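Local atomic coordinates of surface glycan binding protein B (Bacteroides ovatus, PDB entry 6E57), a protein that binds mixed-linkage beta-glucan, the cereal polysaccharide that this human gut symbiont takes up and uses, probably holding it at the cell surface. Residues 132-137 with 202-207; 142-147 with 220-225; 151-156 with 198-203; 161-164 with 169-172. One frame throughout, in Å; residues are numbered along the deposited sequence.

Contact 1 of 4, residues 132-137 with 202-207; sequences DDPQSK and LQDADG
At the end of an immunoglobulin-like beta sandwich where the chain enters from the preceding domain, Pro134 lies against Leu202, the leucine near the end of strand 196-203. One methyl does most of the touching. CD1 of Leu202 stands 4.0 Å from CB of Pro134 and 3.9 Å from the carbonyl O of the same proline, and it lies 4.0 Å from the backbone N of Gln135. The branch arrives there because CG is turned anti to the leucine's own carbonyl carbon (chi1 -50°). A leucine suits this place because one terminal methyl can lie against both Pro134 CB and the peptide between Pro134 and Gln135. Strand 196-203 belongs to the five-stranded sheet of the sandwich, and it turns back after Asp204 through a short loop into its hairpin partner, strand 209-217. Asp204 suits this turn: its OD2 is bonded to the hydroxyl of Tyr210, whose side chain also meets Pro134, while its OD1 comes within 4.2 Å of CG of Pro134.

On the entering side the chain is fixed by polar bonds. Gln135 NE2 donates to Asp133 O at 2.9 Å; the acceptor is in the plane of the amide, but the donor is tilted 33° from the carbonyl plane. The same nitrogen bonds Leu130 O, and Asp133 forms a salt bridge through OD1 with Arg59 of the preceding domain.

Contact 2 of 4, residues 142-147 with 220-225; sequences ERIVSP and ASLVIS
No flat group has a face or edge in the meeting of Ile144 with Leu222 and Ile224, which is made by aliphatic branches alone. It joins two consecutive beta domains: Ile144 sits on strand 144-145, the edge strand that runs parallel to strand 209-217 in the immunoglobulin-like sandwich, and its partners lie on strand 222-225, the first of the next domain. The backbones stay well apart, with no hydrogen bond between them, and only side chains span the gap.

Ile144 divides its two branches between the partners. Its CG2, anti to the backbone N, goes to Leu222, and the longer arm through CG1, anti to the carbonyl carbon (chi1 -62°), carries CD1 toward Ile224. A beta-branched residue suits this place because it offers two arms from one strand position. The side chains of Ile144 and Leu222 cross at about a right angle, and they meet at one pair of methyls, Ile144 CG2 and Leu222 CD2, 4.1 Å apart. Ile224 stands at a classic beta bulge, where it and Ser225 both face Ser239. Leu294 packs on Ile144, Phe141 on Ile224 and Ile241 on Leu222; the second apolar contact is between Ile144 CD1 and Ile224 CD1, 4.2 Å apart.

Contact 3 of 4, residues 151-156 with 198-203; sequences ARLYGS and YRIVLQ. With NA (sodium ion), chain N; PO4 (phosphate ion), chain L.
Leu153 meets Ile200 and Leu202 in the interior of the immunoglobulin-like beta sandwich, where strand 150-154 of the three-stranded sheet faces strand 196-203 of the five-stranded one. Leu153 and Ile200 meet end to end, with CD2 of Leu153 3.7 Å from CD1 of Ile200. Ile200 has its CG1 between the backbone N and the carbonyl carbon (chi1 56°), and CD1 extends from there toward the opposing leucine. The other methyl of Leu153, CD1, comes within 3.9 Å of Leu202 CD2; here the two leucines lie alongside, pointing opposite ways. The nearest CA atoms, those of Leu153 and Leu202, are 10.4 Å apart, a gap that medium-length aliphatic side chains can fill from both sheets, and these three bring no polar atom into it.

Ile164, Tyr187 and the side chain of Arg143 also pack on Leu153, Leu166 and Ala212 on Ile200, and Ile164 and Leu158 on Leu202. Strand 150-154 is itself held by backbone bonds to strand 184-188, including Leu153 with Leu185.

On the outer face of the same strand the chemistry changes to charge. The extended Arg152 makes a cation-pi contact with Tyr184, and its NH1 donates to Tyr154 OH at 2.8 Å, nearly in the guanidinium plane. A phosphate, probably left from crystallisation, sits at the guanidinium edge, its O4 bonded by Arg152 NH1 at 2.9 Å and by NH2 at 2.7 Å. Past Tyr154 the chain turns a corner, and the carbonyl O of Gly155 binds a sodium ion at 2.5 Å.

Contact 4 of 4, residues 161-164 with 169-172; sequences VTAI and NTIT
Two backbone hydrogen bonds join Ile164 and Ile171 as an antiparallel hydrogen-bonded pair. Ile164 N donates to Ile171 O at 2.9 Å, and Ile171 N returns the bond to Ile164 O at 2.8 Å. Each isoleucine thus gives its N-H and its carbonyl to the other, the mark of such a pair. Beside them the CA of Ala163 lies near Ile171 O.

Among the apolar contacts, Ile164 and Ile171 project to one face of the sheet, with their CB atoms 4.4 Å apart, and both rest on Tyr187 of the opposing sheet; Ile164 also meets Leu202. Beta-branched residues suit such neighbouring strand positions, since the branching at CB is accommodated by the extended backbone. Ala163, small and buried, brings its CB 4.4 Å from CG2 of the exposed Thr170.

Exposed threonines border the contact. Thr162 and Thr172 are both of this kind, and Thr162 OG1 makes a weak hydrogen bond to Gln203 O. Thr162 and Ala163 together face Gln203 in a classic beta bulge, with backbone hydrogen bonds from both to this residue of strand 196-203. The whole is a tight beta hairpin, strand 163-166 returning as strand 169-171, and the latter forms an outermost strand of the five-stranded sheet in this immunoglobulin-like sandwich.

How the contacts relate
Contacts 1, 3 and 4 gather within about 10 Å, centre to centre, in one beta sandwich, whereas contact 2 ties that domain to the next. Contact 3 is the fully buried one and purely aliphatic between its strands; contacts 1, 2 and 4 are partly buried, and of these contact 4, with exposed threonines, is held by backbone hydrogen bonds across its segments. Leu202 serves both contacts 1 and 3, while Gln203 makes backbone hydrogen bonds to Thr162 and Ala163 of contact 4. Ser136 OG forms hydrogen bonds to Tyr154 O of contact 3 and Arg143 NH2 of contact 2. Contact 4 is nested within the chain loops closed by the other three.

Contact 1 of 4, residues 132-137 with 202-207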
loop_
_atom_site.group_PDB
_atom_site.type_symbol
_atom_site.label_atom_id
_atom_site.label_comp_id
_atom_site.label_asym_id
_atom_site.label_seq_id
_atom_site.Cartn_x
_atom_site.Cartn_y
_atom_site.Cartn_z
ATOM N N ASP A 132 4.990 -24.824 -2.592
ATOM C CA ASP A 132 4.623 -25.544 -1.368
ATOM C C ASP A 132 5.239 -24.886 -0.124
ATOM O O ASP A 132 4.891 -25.256 0.992
ATOM C CB ASP A 132 5.033 -27.020 -1.460
ATOM C CG ASP A 132 4.120 -27.889 -2.316
ATOM O OD1 ASP A 132 3.050 -27.396 -2.741
ATOM O OD2 ASP A 132 4.482 -29.064 -2.547
ATOM N N ASP A 133 6.149 -23.921 -0.309
ATOM C CA ASP A 133 6.814 -23.235 0.809
ATOM C C ASP A 133 5.804 -22.410 1.598
ATOM O O ASP A 133 4.914 -21.798 1.012
ATOM C CB ASP A 133 7.910 -22.277 0.335
ATOM C CG ASP A 133 9.207 -22.937 -0.098
ATOM O OD1 ASP A 133 9.267 -24.180 -0.093
ATOM O OD2 ASP A 133 10.150 -22.191 -0.437
ATOM N N PRO A 134 5.914 -22.355 2.946
ATOM C CA PRO A 134 5.305 -21.276 3.723
ATOM C C PRO A 134 5.908 -19.941 3.267
ATOM O O PRO A 134 7.131 -19.801 3.221
ATOM C CB PRO A 134 5.666 -21.587 5.184
ATOM C CG PRO A 134 6.026 -23.060 5.178
ATOM C CD PRO A 134 6.599 -23.334 3.800
ATOM N N GLN A 135 5.041 -18.993 2.907
ATOM C CA GLN A 135 5.465 -17.737 2.312
ATOM C C GLN A 135 4.487 -16.628 2.709
ATOM O O GLN A 135 3.335 -16.898 3.039
ATOM C CB GLN A 135 5.561 -17.884 0.792
ATOM C CG GLN A 135 4.248 -18.246 0.117
ATOM C CD GLN A 135 4.478 -18.843 -1.249
ATOM O OE1 GLN A 135 4.255 -18.202 -2.273
ATOM N NE2 GLN A 135 4.955 -20.078 -1.272
ATOM N N SER A 136 4.977 -15.385 2.676
ATOM C CA SER A 136 4.197 -14.222 3.054
ATOM C C SER A 136 4.795 -12.966 2.417
ATOM O O SER A 136 5.998 -12.733 2.513
ATOM C CB SER A 136 4.127 -14.092 4.554
ATOM O OG SER A 136 3.270 -13.025 4.936
ATOM N N LYS A 137 3.932 -12.186 1.756
ATOM C CA LYS A 137 4.218 -10.822 1.325
ATOM C C LYS A 137 3.267 -9.860 2.044
ATOM O O LYS A 137 2.297 -10.283 2.694
ATOM C CB LYS A 137 4.036 -10.670 -0.188
ATOM C CG LYS A 137 4.856 -11.627 -1.039
ATOM C CD LYS A 137 4.963 -11.201 -2.487
ATOM C CE LYS A 137 6.023 -11.972 -3.246
ATOM N NZ LYS A 137 6.685 -11.121 -4.263
ATOM N N LEU A 202 10.092 -17.856 8.753
ATOM C CA LEU A 202 9.071 -18.818 9.166
ATOM C C LEU A 202 9.736 -20.180 9.380
ATOM O O LEU A 202 10.487 -20.628 8.522
ATOM C CB LEU A 202 7.999 -18.916 8.077
ATOM C CG LEU A 202 7.434 -17.589 7.575
ATOM C CD1 LEU A 202 6.424 -17.827 6.463
ATOM C CD2 LEU A 202 6.808 -16.798 8.713
ATOM N N GLN A 203 9.431 -20.832 10.508
ATOM C CA GLN A 203 10.059 -22.107 10.884
ATOM C C GLN A 203 9.003 -23.221 10.945
ATOM O O GLN A 203 7.911 -23.022 11.469
ATOM C CB GLN A 203 10.794 -21.959 12.218
ATOM C CG GLN A 203 11.427 -23.252 12.719
ATOM C CD GLN A 203 12.561 -23.009 13.684
ATOM O OE1 GLN A 203 13.559 -22.372 13.351
ATOM N NE2 GLN A 203 12.417 -23.524 14.894
ATOM N N ASP A 204 9.371 -24.393 10.410
ATOM C CA ASP A 204 8.557 -25.620 10.419
ATOM C C ASP A 204 8.660 -26.316 11.780
ATOM O O ASP A 204 9.472 -25.939 12.626
ATOM C CB ASP A 204 9.026 -26.611 9.346
ATOM C CG ASP A 204 8.256 -26.557 8.040
ATOM O OD1 ASP A 204 7.143 -25.991 8.033
ATOM O OD2 ASP A 204 8.776 -27.096 7.043
ATOM N N ALA A 205 7.838 -27.358 11.953
ATOM C CA ALA A 205 7.939 -28.290 13.076
ATOM C C ALA A 205 9.156 -29.208 12.890
ATOM O O ALA A 205 9.721 -29.698 13.870
ATOM C CB ALA A 205 6.666 -29.090 13.188
ATOM N N ASP A 206 9.524 -29.454 11.625
ATOM C CA ASP A 206 10.725 -30.204 11.248
ATOM C C ASP A 206 11.987 -29.398 11.576
ATOM O O ASP A 206 13.007 -29.973 11.934
ATOM C CB ASP A 206 10.713 -30.567 9.761
ATOM C CG ASP A 206 9.671 -31.609 9.400
ATOM O OD1 ASP A 206 8.662 -31.706 10.125
ATOM O OD2 ASP A 206 9.883 -32.324 8.402
ATOM N N GLY A 207 11.909 -28.070 11.429
ATOM C CA GLY A 207 13.032 -27.166 11.693
ATOM C C GLY A 207 13.424 -26.336 10.478
ATOM O O GLY A 207 14.260 -25.441 10.594
#

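Contact 2 of 4, residues 142-147 with 220-225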
loop_
_atom_site.group_PDB
_atom_site.type_symbol
_atom_site.label_atom_id
_atom_site.label_comp_id
_atom_site.label_asym_id
_atom_site.label_seq_id
_atom_site.Cartn_x
_atom_site.Cartn_y
_atom_site.Cartn_z
ATOM N N GLU A 142 0.096 -4.435 6.952
ATOM C CA GLU A 142 0.099 -5.306 8.139
ATOM C C GLU A 142 1.534 -5.592 8.615
ATOM O O GLU A 142 1.734 -6.070 9.733
ATOM C CB GLU A 142 -0.665 -6.604 7.862
ATOM C CG GLU A 142 0.053 -7.583 6.945
ATOM C CD GLU A 142 -0.151 -7.383 5.451
ATOM O OE1 GLU A 142 -0.889 -6.449 5.066
ATOM O OE2 GLU A 142 0.434 -8.170 4.671
ATOM N N ARG A 143 2.528 -5.300 7.767
ATOM C CA ARG A 143 3.941 -5.497 8.109
ATOM C C ARG A 143 4.452 -4.377 9.031
ATOM O O ARG A 143 5.577 -4.447 9.508
ATOM C CB ARG A 143 4.794 -5.602 6.839
ATOM C CG ARG A 143 5.233 -7.019 6.502
ATOM C CD ARG A 143 4.117 -7.918 6.009
ATOM N NE ARG A 143 4.385 -9.351 6.095
ATOM C CZ ARG A 143 5.483 -9.969 5.662
ATOM N NH1 ARG A 143 6.664 -9.381 5.732
ATOM N NH2 ARG A 143 5.400 -11.195 5.180
ATOM N N ILE A 144 3.638 -3.345 9.272
ATOM C CA ILE A 144 3.939 -2.333 10.284
ATOM C C ILE A 144 3.281 -2.781 11.595
ATOM O O ILE A 144 2.056 -2.867 11.681
ATOM C CB ILE A 144 3.479 -0.934 9.820
ATOM C CG1 ILE A 144 4.222 -0.495 8.554
ATOM C CG2 ILE A 144 3.627 0.092 10.936
ATOM C CD1 ILE A 144 3.525 0.588 7.774
ATOM N N VAL A 145 4.115 -3.076 12.602
ATOM C CA VAL A 145 3.694 -3.750 13.827
ATOM C C VAL A 145 4.198 -2.958 15.036
ATOM O O VAL A 145 5.064 -2.098 14.906
ATOM C CB VAL A 145 4.199 -5.204 13.867
ATOM C CG1 VAL A 145 3.731 -5.991 12.654
ATOM C CG2 VAL A 145 5.711 -5.283 13.997
ATOM N N SER A 146 3.646 -3.283 16.208
ATOM C CA SER A 146 3.906 -2.572 17.452
ATOM C C SER A 146 4.280 -3.576 18.540
ATOM O O SER A 146 3.642 -4.620 18.665
ATOM C CB SER A 146 2.704 -1.748 17.842
ATOM O OG SER A 146 2.880 -1.146 19.115
ATOM N N PRO A 147 5.315 -3.293 19.365
ATOM C CA PRO A 147 5.778 -4.251 20.370
ATOM C C PRO A 147 4.748 -4.448 21.492
ATOM O O PRO A 147 4.230 -3.469 22.035
ATOM C CB PRO A 147 7.078 -3.627 20.901
ATOM C CG PRO A 147 6.902 -2.145 20.660
ATOM C CD PRO A 147 6.087 -2.042 19.388
ATOM N N ALA A 220 5.500 4.596 17.551
ATOM C CA ALA A 220 4.912 5.866 17.158
ATOM C C ALA A 220 3.454 5.658 16.750
ATOM O O ALA A 220 3.093 4.618 16.190
ATOM C CB ALA A 220 5.703 6.479 16.029
ATOM N N SER A 221 2.627 6.664 17.053
ATOM C CA SER A 221 1.304 6.783 16.487
ATOM C C SER A 221 1.450 7.169 15.013
ATOM O O SER A 221 1.678 8.334 14.698
ATOM C CB SER A 221 0.486 7.782 17.258
ATOM O OG SER A 221 0.529 7.497 18.650
ATOM N N LEU A 222 1.363 6.170 14.127
ATOM C CA LEU A 222 1.622 6.349 12.705
ATOM C C LEU A 222 0.316 6.185 11.924
ATOM O O LEU A 222 -0.209 5.084 11.807
ATOM C CB LEU A 222 2.675 5.332 12.251
ATOM C CG LEU A 222 3.073 5.397 10.778
ATOM C CD1 LEU A 222 3.813 6.686 10.473
ATOM C CD2 LEU A 222 3.922 4.195 10.395
ATOM N N VAL A 223 -0.183 7.304 11.392
ATOM C CA VAL A 223 -1.323 7.332 10.484
ATOM C C VAL A 223 -0.851 6.864 9.101
ATOM O O VAL A 223 0.108 7.409 8.551
ATOM C CB VAL A 223 -1.937 8.743 10.425
ATOM C CG1 VAL A 223 -2.990 8.860 9.333
ATOM C CG2 VAL A 223 -2.501 9.161 11.776
ATOM N N ILE A 224 -1.552 5.869 8.543
ATOM C CA ILE A 224 -1.101 5.139 7.355
ATOM C C ILE A 224 -2.022 5.415 6.158
ATOM O O ILE A 224 -1.534 5.602 5.041
ATOM C CB ILE A 224 -1.001 3.630 7.655
ATOM C CG1 ILE A 224 0.032 3.338 8.746
ATOM C CG2 ILE A 224 -0.705 2.850 6.385
ATOM C CD1 ILE A 224 -0.125 1.979 9.387
ATOM N N SER A 225 -3.344 5.397 6.370
ATOM C CA SER A 225 -4.287 5.516 5.256
ATOM C C SER A 225 -5.584 6.198 5.697
ATOM O O SER A 225 -5.975 6.131 6.866
ATOM C CB SER A 225 -4.571 4.169 4.639
ATOM O OG SER A 225 -5.559 3.476 5.381
#

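Contact 3 of 4, residues 151-156 with 198-203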
loop_
_atom_site.group_PDB
_atom_site.type_symbol
_atom_site.label_atom_id
_atom_site.label_comp_id
_atom_site.label_asym_id
_atom_site.label_seq_id
_atom_site.Cartn_x
_atom_site.Cartn_y
_atom_site.Cartn_z
ATOM N N ALA A 151 -0.065 -9.014 15.467
ATOM C CA ALA A 151 0.131 -8.650 14.062
ATOM C C ALA A 151 -0.301 -9.823 13.171
ATOM O O ALA A 151 -0.551 -10.917 13.671
ATOM C CB ALA A 151 1.574 -8.276 13.827
ATOM N N ARG A 152 -0.384 -9.577 11.857
ATOM C CA ARG A 152 -0.851 -10.566 10.885
ATOM C C ARG A 152 0.180 -10.747 9.768
ATOM O O ARG A 152 0.788 -9.784 9.314
ATOM C CB ARG A 152 -2.158 -10.126 10.221
ATOM C CG ARG A 152 -3.244 -9.684 11.187
ATOM C CD ARG A 152 -4.458 -9.193 10.435
ATOM N NE ARG A 152 -5.626 -9.190 11.297
ATOM C CZ ARG A 152 -6.877 -9.223 10.859
ATOM N NH1 ARG A 152 -7.121 -9.170 9.561
ATOM N NH2 ARG A 152 -7.876 -9.322 11.719
ATOM N N LEU A 153 0.333 -12.001 9.330
ATOM C CA LEU A 153 0.962 -12.352 8.065
ATOM C C LEU A 153 -0.107 -12.956 7.146
ATOM O O LEU A 153 -0.879 -13.818 7.576
ATOM C CB LEU A 153 2.093 -13.357 8.313
ATOM C CG LEU A 153 3.219 -12.890 9.236
ATOM C CD1 LEU A 153 4.179 -14.032 9.532
ATOM C CD2 LEU A 153 3.972 -11.716 8.634
ATOM N N TYR A 154 -0.155 -12.474 5.900
ATOM C CA TYR A 154 -0.928 -13.072 4.819
ATOM C C TYR A 154 0.037 -13.756 3.846
ATOM O O TYR A 154 1.137 -13.259 3.614
ATOM C CB TYR A 154 -1.746 -12.017 4.071
ATOM C CG TYR A 154 -2.864 -11.395 4.867
ATOM C CD1 TYR A 154 -4.080 -12.040 5.019
ATOM C CD2 TYR A 154 -2.714 -10.150 5.456
ATOM C CE1 TYR A 154 -5.115 -11.470 5.742
ATOM C CE2 TYR A 154 -3.738 -9.567 6.186
ATOM C CZ TYR A 154 -4.943 -10.229 6.326
ATOM O OH TYR A 154 -5.951 -9.663 7.046
ATOM N N GLY A 155 -0.392 -14.887 3.278
ATOM C CA GLY A 155 0.397 -15.599 2.289
ATOM C C GLY A 155 -0.202 -16.949 1.948
ATOM O O GLY A 155 -1.405 -17.050 1.703
ATOM N N SER A 156 0.659 -17.976 1.930
ATOM C CA SER A 156 0.299 -19.343 1.558
ATOM C C SER A 156 1.013 -20.342 2.477
ATOM O O SER A 156 2.135 -20.094 2.927
ATOM C CB SER A 156 0.629 -19.616 0.114
ATOM O OG SER A 156 0.035 -18.645 -0.735
ATOM N N TYR A 198 13.060 -5.424 10.605
ATOM C CA TYR A 198 13.602 -6.773 10.798
ATOM C C TYR A 198 13.160 -7.677 9.643
ATOM O O TYR A 198 12.031 -7.581 9.191
ATOM C CB TYR A 198 13.141 -7.357 12.135
ATOM C CG TYR A 198 13.491 -6.529 13.347
ATOM C CD1 TYR A 198 12.651 -5.518 13.790
ATOM C CD2 TYR A 198 14.656 -6.762 14.063
ATOM C CE1 TYR A 198 12.961 -4.754 14.904
ATOM C CE2 TYR A 198 14.982 -6.005 15.178
ATOM C CZ TYR A 198 14.131 -4.999 15.602
ATOM O OH TYR A 198 14.441 -4.252 16.701
ATOM N N ARG A 199 14.070 -8.540 9.176
ATOM C CA ARG A 199 13.760 -9.591 8.201
ATOM C C ARG A 199 13.327 -10.851 8.965
ATOM O O ARG A 199 14.114 -11.417 9.719
ATOM C CB ARG A 199 14.967 -9.872 7.297
ATOM C CG ARG A 199 14.669 -10.836 6.156
ATOM C CD ARG A 199 15.822 -11.004 5.183
ATOM N NE ARG A 199 16.058 -9.813 4.382
ATOM C CZ ARG A 199 15.315 -9.434 3.345
ATOM N NH1 ARG A 199 14.236 -10.121 3.009
ATOM N NH2 ARG A 199 15.657 -8.365 2.649
ATOM N N ILE A 200 12.069 -11.268 8.770
ATOM C CA ILE A 200 11.477 -12.371 9.529
ATOM C C ILE A 200 11.665 -13.679 8.755
ATOM O O ILE A 200 11.840 -13.680 7.536
ATOM C CB ILE A 200 9.990 -12.120 9.858
ATOM C CG1 ILE A 200 9.144 -11.862 8.608
ATOM C CG2 ILE A 200 9.846 -10.997 10.874
ATOM C CD1 ILE A 200 7.686 -12.202 8.784
ATOM N N VAL A 201 11.615 -14.786 9.502
ATOM C CA VAL A 201 11.805 -16.130 8.986
ATOM C C VAL A 201 10.724 -17.030 9.598
ATOM O O VAL A 201 10.470 -16.961 10.801
ATOM C CB VAL A 201 13.227 -16.636 9.304
ATOM C CG1 VAL A 201 13.389 -18.122 9.017
ATOM C CG2 VAL A 201 14.284 -15.830 8.566
ATOM N N LEU A 202 10.092 -17.856 8.753
ATOM C CA LEU A 202 9.071 -18.818 9.166
ATOM C C LEU A 202 9.736 -20.180 9.380
ATOM O O LEU A 202 10.487 -20.628 8.522
ATOM C CB LEU A 202 7.999 -18.916 8.077
ATOM C CG LEU A 202 7.434 -17.589 7.575
ATOM C CD1 LEU A 202 6.424 -17.827 6.463
ATOM C CD2 LEU A 202 6.808 -16.798 8.713
ATOM N N GLN A 203 9.431 -20.832 10.508
ATOM C CA GLN A 203 10.059 -22.107 10.884
ATOM C C GLN A 203 9.003 -23.221 10.945
ATOM O O GLN A 203 7.911 -23.022 11.469
ATOM C CB GLN A 203 10.794 -21.959 12.218
ATOM C CG GLN A 203 11.427 -23.252 12.719
ATOM C CD GLN A 203 12.561 -23.009 13.684
ATOM O OE1 GLN A 203 13.559 -22.372 13.351
ATOM N NE2 GLN A 203 12.417 -23.524 14.894
HETATM NA NA NA N . -3.700 -17.338 0.705
HETATM P P PO4 L . -10.957 -10.129 9.426
HETATM O O1 PO4 L . -10.520 -10.337 7.993
HETATM O O2 PO4 L . -10.916 -11.453 10.156
HETATM O O3 PO4 L . -12.375 -9.593 9.453
HETATM O O4 PO4 L . -10.007 -9.156 10.096
#

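Contact 4 of 4, residues 161-164 with 169-172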
loop_
_atom_site.group_PDB
_atom_site.type_symbol
_atom_site.label_atom_id
_atom_site.label_comp_id
_atom_site.label_asym_id
_atom_site.label_seq_id
_atom_site.Cartn_x
_atom_site.Cartn_y
_atom_site.Cartn_z
ATOM N N VAL A 161 3.516 -23.166 9.844
ATOM C CA VAL A 161 4.480 -22.401 10.645
ATOM C C VAL A 161 4.227 -22.642 12.140
ATOM O O VAL A 161 3.141 -22.370 12.635
ATOM C CB VAL A 161 4.407 -20.898 10.313
ATOM C CG1 VAL A 161 5.448 -20.104 11.089
ATOM C CG2 VAL A 161 4.540 -20.637 8.819
ATOM N N THR A 162 5.254 -23.122 12.853
ATOM C CA THR A 162 5.195 -23.336 14.307
ATOM C C THR A 162 5.938 -22.224 15.063
ATOM O O THR A 162 5.731 -22.058 16.266
ATOM C CB THR A 162 5.752 -24.712 14.690
ATOM O OG1 THR A 162 7.061 -24.840 14.133
ATOM C CG2 THR A 162 4.879 -25.852 14.215
ATOM N N ALA A 163 6.805 -21.473 14.370
ATOM C CA ALA A 163 7.518 -20.350 14.978
ATOM C C ALA A 163 7.898 -19.309 13.917
ATOM O O ALA A 163 8.130 -19.641 12.756
ATOM C CB ALA A 163 8.736 -20.849 15.714
ATOM N N ILE A 164 7.946 -18.046 14.349
ATOM C CA ILE A 164 8.470 -16.941 13.565
ATOM C C ILE A 164 9.681 -16.372 14.310
ATOM O O ILE A 164 9.615 -16.164 15.519
ATOM C CB ILE A 164 7.400 -15.857 13.328
ATOM C CG1 ILE A 164 6.155 -16.417 12.637
ATOM C CG2 ILE A 164 7.996 -14.690 12.555
ATOM C CD1 ILE A 164 4.959 -15.501 12.695
ATOM N N ASN A 169 14.536 -12.917 18.720
ATOM C CA ASN A 169 13.431 -13.530 19.459
ATOM C C ASN A 169 12.860 -14.693 18.639
ATOM O O ASN A 169 12.882 -14.667 17.412
ATOM C CB ASN A 169 12.337 -12.517 19.810
ATOM C CG ASN A 169 12.852 -11.360 20.640
ATOM O OD1 ASN A 169 13.715 -10.610 20.190
ATOM N ND2 ASN A 169 12.329 -11.206 21.845
ATOM N N THR A 170 12.366 -15.710 19.351
ATOM C CA THR A 170 11.683 -16.859 18.773
ATOM C C THR A 170 10.215 -16.809 19.209
ATOM O O THR A 170 9.904 -17.099 20.358
ATOM C CB THR A 170 12.360 -18.170 19.200
ATOM O OG1 THR A 170 13.759 -18.072 18.926
ATOM C CG2 THR A 170 11.788 -19.385 18.501
ATOM N N ILE A 171 9.332 -16.414 18.283
ATOM C CA ILE A 171 7.896 -16.276 18.541
ATOM C C ILE A 171 7.223 -17.631 18.281
ATOM O O ILE A 171 7.157 -18.077 17.135
ATOM C CB ILE A 171 7.293 -15.155 17.673
ATOM C CG1 ILE A 171 8.021 -13.823 17.884
ATOM C CG2 ILE A 171 5.800 -15.026 17.927
ATOM C CD1 ILE A 171 7.746 -12.792 16.817
ATOM N N THR A 172 6.709 -18.255 19.349
ATOM C CA THR A 172 6.282 -19.660 19.331
ATOM C C THR A 172 4.763 -19.801 19.505
ATOM O O THR A 172 4.278 -20.916 19.694
ATOM C CB THR A 172 7.000 -20.457 20.429
ATOM O OG1 THR A 172 6.555 -19.958 21.691
ATOM C CG2 THR A 172 8.508 -20.365 20.341
#